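Long-range contacts in tail spike protein gp49 (Pseudomonas phage LKA1, PDB 4RU4), which probably cleaves the O-specific polysaccharide on the surface of Pseudomonas by a lyase reaction, helping the phage to enter its host: residues S128-I134 with V181-L187; C286-R292 with T317-D321; H327-G333 with G347-G353. The contacts are given in a common frame with arbitrary orientation. Where two conformers were deposited one is given. Numbering follows the deposited sequence.

Contact 1 of 3, residues S128-I134 with V181-L187; sequences SAGSLTI and VTIRSAL
Two segments, 128-134 and 181-187, run antiparallel and are stitched by five backbone hydrogen bonds, although only Thr-133/Ile-134 and Val-181 to Ile-183 are regular strand. Ile-134 and Val-181 form a hydrogen-bonded pair (Ile-134 N to Val-181 O 2.8 Å, Val-181 N to Ile-134 O 2.7 Å); Thr-133 faces Thr-182 as a non-hydrogen-bonded pair. Ile-183 N donates to Leu-132 O (3.0 Å), Leu-187 N to Ser-131 O (3.0 Å) and Gly-130 N to Leu-187 O (2.8 Å). Between those bonds Arg-184 and Ser-185 bulge outward, and the Leu-132 side chain (chi1 m, chi2 95°) fills the gap, CD2 3.5 Å from Ser-185 C. A type II turn spans Ser-128 to Ser-131; Ser-131 (chi1 t) closes an ST turn, its OG accepting from Thr-133 N at 3.1 Å. On the face of Ile-134 and Val-181, Ile-134 (m, m) sets CD1 4.0 Å from CD1 of Leu-187 (m, t). Ile-183 (p, t) brings CG1 to 4.0 Å from Leu-132 CB. Both segments belong to an Ig-like insertion. Bonds between them are all main-chain and their side chains meet through apolar atoms, while Arg-184 salt-bridges Glu-172 and Ser-185 bonds Arg-319 of the second subunit.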
loop_
_atom_site.group_PDB
_atom_site.type_symbol
_atom_site.label_atom_id
_atom_site.label_comp_id
_atom_site.label_asym_id
_atom_site.label_seq_id
_atom_site.Cartn_x
_atom_site.Cartn_y
_atom_site.Cartn_z
ATOM N N SER B 128 -22.451 3.221 25.005
ATOM C CA SER B 128 -22.593 2.369 23.824
ATOM C C SER B 128 -21.345 2.386 22.944
ATOM O O SER B 128 -20.558 3.335 22.976
ATOM C CB SER B 128 -23.813 2.782 22.993
ATOM O OG SER B 128 -25.018 2.619 23.724
ATOM N N ALA B 129 -21.175 1.334 22.147
ATOM C CA ALA B 129 -20.096 1.311 21.175
ATOM C C ALA B 129 -20.381 2.421 20.175
ATOM O O ALA B 129 -21.545 2.712 19.890
ATOM C CB ALA B 129 -20.035 -0.065 20.468
ATOM N N GLY B 130 -19.333 3.078 19.679
ATOM C CA GLY B 130 -19.511 4.137 18.705
ATOM C C GLY B 130 -19.747 5.507 19.320
ATOM O O GLY B 130 -19.805 6.511 18.612
ATOM N N SER B 131 -19.888 5.555 20.640
ATOM C CA SER B 131 -20.106 6.820 21.324
ATOM C C SER B 131 -18.823 7.641 21.359
ATOM O O SER B 131 -17.713 7.093 21.240
ATOM C CB SER B 131 -20.594 6.598 22.755
ATOM O OG SER B 131 -20.875 7.841 23.406
ATOM N N LEU B 132 -18.977 8.955 21.515
ATOM C CA LEU B 132 -17.828 9.823 21.730
ATOM C C LEU B 132 -18.050 10.691 22.954
ATOM O O LEU B 132 -17.456 11.762 23.080
ATOM C CB LEU B 132 -17.512 10.691 20.507
ATOM C CG LEU B 132 -16.969 9.917 19.311
ATOM C CD1 LEU B 132 -18.137 9.593 18.384
ATOM C CD2 LEU B 132 -15.853 10.651 18.562
ATOM N N THR B 133 -18.906 10.215 23.857
ATOM C CA THR B 133 -19.219 10.952 25.080
ATOM C C THR B 133 -19.216 10.052 26.311
ATOM O O THR B 133 -19.870 9.009 26.341
ATOM C CB THR B 133 -20.597 11.622 24.983
ATOM O OG1 THR B 133 -20.652 12.399 23.783
ATOM C CG2 THR B 133 -20.825 12.532 26.184
ATOM N N ILE B 134 -18.495 10.490 27.335
ATOM C CA ILE B 134 -18.334 9.725 28.551
ATOM C C ILE B 134 -18.775 10.577 29.736
ATOM O O ILE B 134 -18.330 11.728 29.882
ATOM C CB ILE B 134 -16.826 9.367 28.778
ATOM C CG1 ILE B 134 -16.235 8.641 27.568
ATOM C CG2 ILE B 134 -16.660 8.541 30.032
ATOM C CD1 ILE B 134 -16.889 7.309 27.262
ATOM N N VAL B 181 -17.100 14.167 29.572
ATOM C CA VAL B 181 -15.867 14.183 28.797
ATOM C C VAL B 181 -16.115 13.654 27.372
ATOM O O VAL B 181 -16.555 12.513 27.161
ATOM C CB VAL B 181 -14.791 13.351 29.512
ATOM C CG1 VAL B 181 -13.530 13.221 28.649
ATOM C CG2 VAL B 181 -14.478 13.971 30.874
ATOM N N THR B 182 -15.861 14.493 26.380
ATOM C CA THR B 182 -16.010 14.038 25.010
ATOM C C THR B 182 -14.639 13.558 24.523
ATOM O O THR B 182 -13.607 13.988 25.029
ATOM C CB THR B 182 -16.594 15.134 24.065
ATOM O OG1 THR B 182 -15.820 16.344 24.154
ATOM C CG2 THR B 182 -18.076 15.446 24.421
ATOM N N ILE B 183 -14.628 12.663 23.545
ATOM C CA ILE B 183 -13.367 12.037 23.147
ATOM C C ILE B 183 -13.168 12.173 21.649
ATOM O O ILE B 183 -14.128 12.474 20.905
ATOM C CB ILE B 183 -13.322 10.555 23.575
ATOM C CG1 ILE B 183 -14.443 9.753 22.880
ATOM C CG2 ILE B 183 -13.396 10.454 25.109
ATOM C CD1 ILE B 183 -14.624 8.329 23.401
ATOM N N ARG B 184 -11.930 11.974 21.208
ATOM C CA ARG B 184 -11.568 12.285 19.833
ATOM C C ARG B 184 -11.880 11.208 18.769
ATOM O O ARG B 184 -11.919 11.525 17.586
ATOM C CB ARG B 184 -10.097 12.723 19.764
ATOM C CG ARG B 184 -9.842 14.030 20.513
ATOM C CD ARG B 184 -8.365 14.426 20.542
ATOM N NE ARG B 184 -8.283 15.836 20.943
ATOM C CZ ARG B 184 -7.148 16.447 21.260
ATOM N NH1 ARG B 184 -6.024 15.768 21.224
ATOM N NH2 ARG B 184 -7.132 17.726 21.600
ATOM N N SER B 185 -12.089 9.955 19.172
ATOM C CA SER B 185 -12.560 8.944 18.219
ATOM C C SER B 185 -13.589 8.023 18.866
ATOM O O SER B 185 -13.600 7.853 20.075
ATOM C CB SER B 185 -11.402 8.139 17.592
ATOM O OG SER B 185 -10.482 7.691 18.584
ATOM N N ALA B 186 -14.449 7.429 18.051
ATOM C CA ALA B 186 -15.563 6.606 18.566
ATOM C C ALA B 186 -15.077 5.348 19.304
ATOM O O ALA B 186 -14.110 4.705 18.900
ATOM C CB ALA B 186 -16.483 6.232 17.416
ATOM N N LEU B 187 -15.755 5.007 20.397
ATOM C CA LEU B 187 -15.451 3.775 21.123
ATOM C C LEU B 187 -15.613 2.538 20.240
ATOM O O LEU B 187 -16.591 2.432 19.496
ATOM C CB LEU B 187 -16.368 3.636 22.344
ATOM C CG LEU B 187 -16.195 4.617 23.521
ATOM C CD1 LEU B 187 -17.248 4.311 24.566
ATOM C CD2 LEU B 187 -14.775 4.568 24.169
#

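Contact 2 of 3, residues C286-R292 with T317-D321; sequences CKVYARR and TLRND. With EDO (1,2-ethanediol), chain T.
This parallel strand pairing joins successive coils of the right-handed, pectin lyase-like beta-helix. Strands 287-290 and 317-320, axes 4.8 Å and 12° apart, pair Lys-287/Thr-317, Val-288/Leu-318 and Tyr-289/Arg-319. Thr-317 N binds Cys-286 O (3.1 Å), Val-288 N Thr-317 O (2.9 Å), Arg-319 N Val-288 O (2.9 Å) and Ala-290 N Arg-319 O (3.2 Å); farther along, Asp-321 N donates to Arg-291 O (2.9 Å). Val-288 CB packs on Leu-318 CD2 (3.8 Å), and on that face Asn-320 (chi1 p) gives ND2 to Arg-292 O (2.9 Å). A water holds Val-288 O and Arg-319 NH1 (3.0 Å each) and EDO O2 (2.9 Å); Lys-287 NZ donates to EDO O1 (2.9 Å) and O2 (3.0 Å), a diol probably from the crystallisation liquor. Another water joins Arg-291 NH1 (2.9 Å), salt-bridged to Asp-270, and Asp-321 OD2 (2.7 Å), whose OD1 bonds Thr-323 OG1. Strand 260-263 flanks 287-290, 344-345 follows 317-320, and the third subunit covers the Tyr-289 face, its Asp-280 salt-bridged to Arg-319.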
loop_
_atom_site.group_PDB
_atom_site.type_symbol
_atom_site.label_atom_id
_atom_site.label_comp_id
_atom_site.label_asym_id
_atom_site.label_seq_id
_atom_site.Cartn_x
_atom_site.Cartn_y
_atom_site.Cartn_z
ATOM N N CYS B 286 11.422 -1.339 10.010
ATOM C CA CYS B 286 12.299 -2.123 10.877
ATOM C C CYS B 286 12.694 -3.454 10.251
ATOM O O CYS B 286 11.878 -4.077 9.543
ATOM C CB CYS B 286 11.613 -2.411 12.214
ATOM S SG CYS B 286 11.357 -0.933 13.241
ATOM N N LYS B 287 13.923 -3.897 10.538
ATOM C CA LYS B 287 14.375 -5.248 10.164
ATOM C C LYS B 287 14.411 -6.062 11.440
ATOM O O LYS B 287 15.065 -5.663 12.418
ATOM C CB LYS B 287 15.766 -5.206 9.490
ATOM C CG LYS B 287 16.321 -6.594 9.081
ATOM C CD LYS B 287 17.510 -6.471 8.085
ATOM C CE LYS B 287 18.155 -7.861 7.822
ATOM N NZ LYS B 287 18.983 -8.266 9.002
ATOM N N VAL B 288 13.658 -7.167 11.478
ATOM C CA VAL B 288 13.447 -7.867 12.728
ATOM C C VAL B 288 13.613 -9.386 12.568
ATOM O O VAL B 288 13.130 -9.989 11.582
ATOM C CB VAL B 288 12.039 -7.547 13.311
ATOM C CG1 VAL B 288 11.890 -8.138 14.708
ATOM C CG2 VAL B 288 11.766 -6.025 13.326
ATOM N N TYR B 289 14.323 -9.993 13.515
ATOM C CA TYR B 289 14.379 -11.451 13.656
ATOM C C TYR B 289 14.022 -11.824 15.085
ATOM O O TYR B 289 14.469 -11.165 16.013
ATOM C CB TYR B 289 15.786 -12.027 13.364
ATOM C CG TYR B 289 15.852 -13.484 13.742
ATOM C CD1 TYR B 289 15.346 -14.477 12.892
ATOM C CD2 TYR B 289 16.341 -13.876 14.996
ATOM C CE1 TYR B 289 15.378 -15.808 13.255
ATOM C CE2 TYR B 289 16.356 -15.203 15.375
ATOM C CZ TYR B 289 15.863 -16.163 14.508
ATOM O OH TYR B 289 15.902 -17.487 14.906
ATOM N N ALA B 290 13.241 -12.883 15.262
ATOM C CA ALA B 290 13.120 -13.527 16.578
ATOM C C ALA B 290 12.843 -15.005 16.348
ATOM O O ALA B 290 12.269 -15.358 15.334
ATOM C CB ALA B 290 12.021 -12.893 17.416
ATOM N N ARG B 291 13.273 -15.864 17.271
ATOM C CA ARG B 291 13.087 -17.300 17.112
ATOM C C ARG B 291 11.621 -17.607 16.828
ATOM O O ARG B 291 11.334 -18.315 15.887
ATOM C CB ARG B 291 13.574 -18.085 18.347
ATOM C CG ARG B 291 13.554 -19.598 18.125
ATOM C CD ARG B 291 13.948 -20.409 19.373
ATOM N NE ARG B 291 12.922 -20.313 20.417
ATOM C CZ ARG B 291 11.861 -21.116 20.530
ATOM N NH1 ARG B 291 11.655 -22.116 19.662
ATOM N NH2 ARG B 291 10.998 -20.912 21.521
ATOM N N ARG B 292 10.698 -17.043 17.608
ATOM C CA ARG B 292 9.274 -17.359 17.395
ATOM C C ARG B 292 8.484 -16.312 16.586
ATOM O O ARG B 292 8.080 -16.582 15.453
ATOM C CB ARG B 292 8.569 -17.689 18.709
ATOM C CG ARG B 292 8.982 -19.090 19.217
ATOM C CD ARG B 292 8.206 -19.527 20.429
ATOM N NE ARG B 292 6.818 -19.855 20.118
ATOM C CZ ARG B 292 5.779 -19.057 20.366
ATOM N NH1 ARG B 292 5.949 -17.828 20.916
ATOM N NH2 ARG B 292 4.555 -19.491 20.044
ATOM N N THR B 317 10.860 -5.893 7.249
ATOM C CA THR B 317 11.232 -7.259 6.854
ATOM C C THR B 317 11.360 -8.075 8.139
ATOM O O THR B 317 12.079 -7.671 9.079
ATOM C CB THR B 317 12.574 -7.311 6.058
ATOM O OG1 THR B 317 12.371 -6.727 4.771
ATOM C CG2 THR B 317 13.031 -8.767 5.835
ATOM N N LEU B 318 10.648 -9.192 8.191
ATOM C CA LEU B 318 10.562 -10.008 9.389
ATOM C C LEU B 318 11.029 -11.432 9.062
ATOM O O LEU B 318 10.677 -11.979 8.000
ATOM C CB LEU B 318 9.106 -10.054 9.916
ATOM C CG LEU B 318 8.364 -8.702 10.032
ATOM C CD1 LEU B 318 6.961 -8.956 10.645
ATOM C CD2 LEU B 318 9.131 -7.744 10.899
ATOM N N ARG B 319 11.803 -12.010 9.969
ATOM C CA ARG B 319 12.255 -13.409 9.891
ATOM C C ARG B 319 12.125 -14.084 11.249
ATOM O O ARG B 319 12.236 -13.427 12.296
ATOM C CB ARG B 319 13.718 -13.487 9.445
ATOM C CG ARG B 319 13.984 -12.987 8.015
ATOM C CD ARG B 319 15.522 -12.976 7.724
ATOM N NE ARG B 319 15.808 -12.715 6.306
ATOM C CZ ARG B 319 15.974 -11.504 5.775
ATOM N NH1 ARG B 319 15.867 -10.405 6.527
ATOM N NH2 ARG B 319 16.230 -11.382 4.472
ATOM N N ASN B 320 11.856 -15.391 11.236
ATOM C CA ASN B 320 11.855 -16.175 12.457
ATOM C C ASN B 320 12.631 -17.479 12.246
ATOM O O ASN B 320 13.194 -17.700 11.171
ATOM C CB ASN B 320 10.425 -16.399 13.022
ATOM C CG ASN B 320 9.659 -17.544 12.321
ATOM O OD1 ASN B 320 10.012 -17.975 11.213
ATOM N ND2 ASN B 320 8.605 -18.038 12.979
ATOM N N ASP B 321 12.683 -18.313 13.279
ATOM C CA ASP B 321 13.290 -19.631 13.180
ATOM C C ASP B 321 12.227 -20.556 12.594
ATOM O O ASP B 321 11.237 -20.886 13.254
ATOM C CB ASP B 321 13.669 -20.107 14.594
ATOM C CG ASP B 321 14.293 -21.503 14.617
ATOM O OD1 ASP B 321 14.305 -22.194 13.583
ATOM O OD2 ASP B 321 14.774 -21.921 15.695
HETATM C C1 EDO T . 17.708 -7.640 12.442
HETATM O O1 EDO T . 18.803 -7.166 11.640
HETATM C C2 EDO T . 17.740 -9.158 12.473
HETATM O O2 EDO T . 17.566 -9.738 11.173
HETATM O O HOH W 1 15.257 -10.092 9.436
HETATM O O HOH W 2 13.155 -23.197 17.443
#

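Contact 3 of 3, residues H327-G333 with G347-G353; sequences HCADFHG and GGATWQG
Segments 327-333 and 347-353 run side by side in the same direction, CA atoms 4.6 Å apart at His-327/Gly-348 and Ala-329/Ala-349, widening to 5.8 Å at Asp-330/Thr-350 and closing to 3.8 Å at Gly-333/Gly-353. The first is extended but irregular, kinked at Cys-328 (psi -45°); the second holds strand 349-352. Their bonding is concentrated at the start: Ala-329 N gives a straight bond to Gly-348 O (3.0 Å), and Cys-328 N sends weak bonds to Gly-347 O and Gly-348 O, both 3.0 Å. Gly-347 and Gly-348 have positive phi (105° and 92°), and a CB on Gly-347 would come 3.4 Å from Cys-328 CB. Both segments belong to successive coils of the right-handed parallel beta-helix, where strand 349-352 starts a parallel sheet continued by 372-377. Thr-350, chi1 t, sets its CB over the face of the His-327 ring, 3.7 Å from the centroid, a CH-pi contact. His-327, chi1 p, donates NE2 to Asp-330 OD1 (2.7 Å), while His-332 ND1 reaches Asp-330 OD2 (2.8 Å), so one carboxylate holds two imidazoles. Gln-352 (m, t) gives NE2 to Thr-350 OG1 (3.1 Å), and a water links that NE2 (3.2 Å) to Asp-330 OD1 (2.7 Å). Thr-350 OG1 also bonds to Ile-373 O. Phe-331, chi1 m, points among Tyr-340, Ile-356 and Tyr-358, and Ala-329 CB meets Ala-349 CB at 4.0 Å.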
loop_
_atom_site.group_PDB
_atom_site.type_symbol
_atom_site.label_atom_id
_atom_site.label_comp_id
_atom_site.label_asym_id
_atom_site.label_seq_id
_atom_site.Cartn_x
_atom_site.Cartn_y
_atom_site.Cartn_z
ATOM N N HIS B 327 4.158 -19.102 13.262
ATOM C CA HIS B 327 4.133 -17.992 12.340
ATOM C C HIS B 327 5.092 -16.909 12.793
ATOM O O HIS B 327 5.262 -16.660 14.006
ATOM C CB HIS B 327 2.708 -17.423 12.275
ATOM C CG HIS B 327 2.142 -17.082 13.620
ATOM N ND1 HIS B 327 1.438 -17.988 14.385
ATOM C CD2 HIS B 327 2.192 -15.939 14.342
ATOM C CE1 HIS B 327 1.070 -17.414 15.518
ATOM N NE2 HIS B 327 1.505 -16.164 15.511
ATOM N N CYS B 328 5.699 -16.254 11.810
ATOM C CA CYS B 328 6.660 -15.181 12.058
ATOM C C CYS B 328 5.968 -13.854 12.428
ATOM O O CYS B 328 6.393 -13.164 13.356
ATOM C CB CYS B 328 7.524 -14.979 10.818
ATOM S SG CYS B 328 8.665 -13.550 10.937
ATOM N N ALA B 329 4.924 -13.492 11.685
ATOM C CA ALA B 329 4.183 -12.250 11.965
ATOM C C ALA B 329 2.997 -12.573 12.847
ATOM O O ALA B 329 2.142 -13.348 12.445
ATOM C CB ALA B 329 3.714 -11.603 10.685
ATOM N N ASP B 330 2.948 -11.992 14.050
ATOM C CA ASP B 330 1.934 -12.419 15.026
ATOM C C ASP B 330 0.936 -11.312 15.412
ATOM O O ASP B 330 1.280 -10.134 15.456
ATOM C CB ASP B 330 2.620 -12.991 16.293
ATOM C CG ASP B 330 1.635 -13.263 17.405
ATOM O OD1 ASP B 330 1.062 -14.388 17.432
ATOM O OD2 ASP B 330 1.389 -12.342 18.233
ATOM N N PHE B 331 -0.318 -11.706 15.622
ATOM C CA PHE B 331 -1.256 -10.999 16.483
ATOM C C PHE B 331 -1.839 -12.074 17.400
ATOM O O PHE B 331 -2.164 -13.167 16.925
ATOM C CB PHE B 331 -2.439 -10.436 15.686
ATOM C CG PHE B 331 -2.087 -9.330 14.733
ATOM C CD1 PHE B 331 -1.672 -8.090 15.209
ATOM C CD2 PHE B 331 -2.246 -9.505 13.358
ATOM C CE1 PHE B 331 -1.363 -7.064 14.340
ATOM C CE2 PHE B 331 -1.938 -8.467 12.485
ATOM C CZ PHE B 331 -1.514 -7.233 12.985
ATOM N N HIS B 332 -2.011 -11.784 18.688
ATOM C CA HIS B 332 -2.806 -12.679 19.556
ATOM C C HIS B 332 -4.316 -12.373 19.485
ATOM O O HIS B 332 -4.745 -11.365 18.895
ATOM C CB HIS B 332 -2.321 -12.601 21.017
ATOM C CG HIS B 332 -1.115 -13.435 21.291
ATOM N ND1 HIS B 332 0.009 -13.394 20.491
ATOM C CD2 HIS B 332 -0.850 -14.329 22.275
ATOM C CE1 HIS B 332 0.911 -14.238 20.966
ATOM N NE2 HIS B 332 0.422 -14.806 22.053
ATOM N N GLY B 333 -5.133 -13.254 20.060
ATOM C CA GLY B 333 -6.580 -13.096 19.956
ATOM C C GLY B 333 -7.211 -11.901 20.640
ATOM O O GLY B 333 -8.439 -11.737 20.587
ATOM N N GLY B 347 8.296 -16.843 6.813
ATOM C CA GLY B 347 7.967 -17.787 7.878
ATOM C C GLY B 347 6.527 -17.662 8.359
ATOM O O GLY B 347 6.197 -18.117 9.451
ATOM N N GLY B 348 5.664 -17.050 7.549
ATOM C CA GLY B 348 4.237 -17.148 7.811
ATOM C C GLY B 348 3.622 -16.058 8.667
ATOM O O GLY B 348 4.320 -15.292 9.352
ATOM N N ALA B 349 2.294 -15.999 8.643
ATOM C CA ALA B 349 1.576 -14.951 9.351
ATOM C C ALA B 349 0.262 -15.505 9.936
ATOM O O ALA B 349 -0.098 -16.665 9.696
ATOM C CB ALA B 349 1.308 -13.772 8.406
ATOM N N THR B 350 -0.458 -14.688 10.704
ATOM C CA THR B 350 -1.628 -15.227 11.389
ATOM C C THR B 350 -2.813 -14.261 11.452
ATOM O O THR B 350 -2.644 -13.045 11.528
ATOM C CB THR B 350 -1.283 -15.670 12.858
ATOM O OG1 THR B 350 -2.405 -16.355 13.443
ATOM C CG2 THR B 350 -1.006 -14.453 13.708
ATOM N N TRP B 351 -4.012 -14.836 11.423
ATOM C CA TRP B 351 -5.248 -14.116 11.684
ATOM C C TRP B 351 -5.727 -14.570 13.063
ATOM O O TRP B 351 -5.982 -15.755 13.250
ATOM C CB TRP B 351 -6.295 -14.587 10.681
ATOM C CG TRP B 351 -6.330 -13.934 9.334
ATOM C CD1 TRP B 351 -5.960 -12.649 8.993
ATOM C CD2 TRP B 351 -6.802 -14.551 8.134
ATOM N NE1 TRP B 351 -6.203 -12.435 7.642
ATOM C CE2 TRP B 351 -6.747 -13.577 7.106
ATOM C CE3 TRP B 351 -7.314 -15.822 7.845
ATOM C CZ2 TRP B 351 -7.157 -13.840 5.809
ATOM C CZ3 TRP B 351 -7.734 -16.084 6.548
ATOM C CH2 TRP B 351 -7.647 -15.098 5.547
ATOM N N GLN B 352 -5.878 -13.639 14.001
ATOM C CA GLN B 352 -6.417 -13.921 15.320
ATOM C C GLN B 352 -7.183 -12.665 15.764
ATOM O O GLN B 352 -6.891 -11.562 15.303
ATOM C CB GLN B 352 -5.272 -14.195 16.320
ATOM C CG GLN B 352 -4.306 -15.265 15.866
ATOM C CD GLN B 352 -3.379 -15.768 16.957
ATOM O OE1 GLN B 352 -3.699 -15.696 18.141
ATOM N NE2 GLN B 352 -2.218 -16.322 16.548
ATOM N N GLY B 353 -8.126 -12.810 16.688
ATOM C CA GLY B 353 -8.802 -11.641 17.238
ATOM C C GLY B 353 -9.964 -11.193 16.373
ATOM O O GLY B 353 -10.875 -11.966 16.134
HETATM O O HOH W 3 -0.073 -16.438 18.868
#

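How the contacts relate
Contacts 2 and 3 are buried in the same beta-helix, their centres 13 Å apart, and they touch: the Cys-328 SG of contact 3 lies 3.5 Å from Arg-319 C of contact 2. Contact 1 is only partly buried and stands off in an Ig-like insertion, about 37 Å from contact 2 and 30 Å from contact 3, centre to centre. Strand direction differs accordingly, antiparallel in contact 1 but parallel in contact 2. Contacts 1 and 2 both meet neighbouring subunits, where pairings such as Ser-185 with Arg-319 recur across the trimer. Contact 3 meets no other chain; few main-chain bonds cross it, and its histidine-aspartate network organises one segment, meeting the other through Thr-350 and a water to Gln-352.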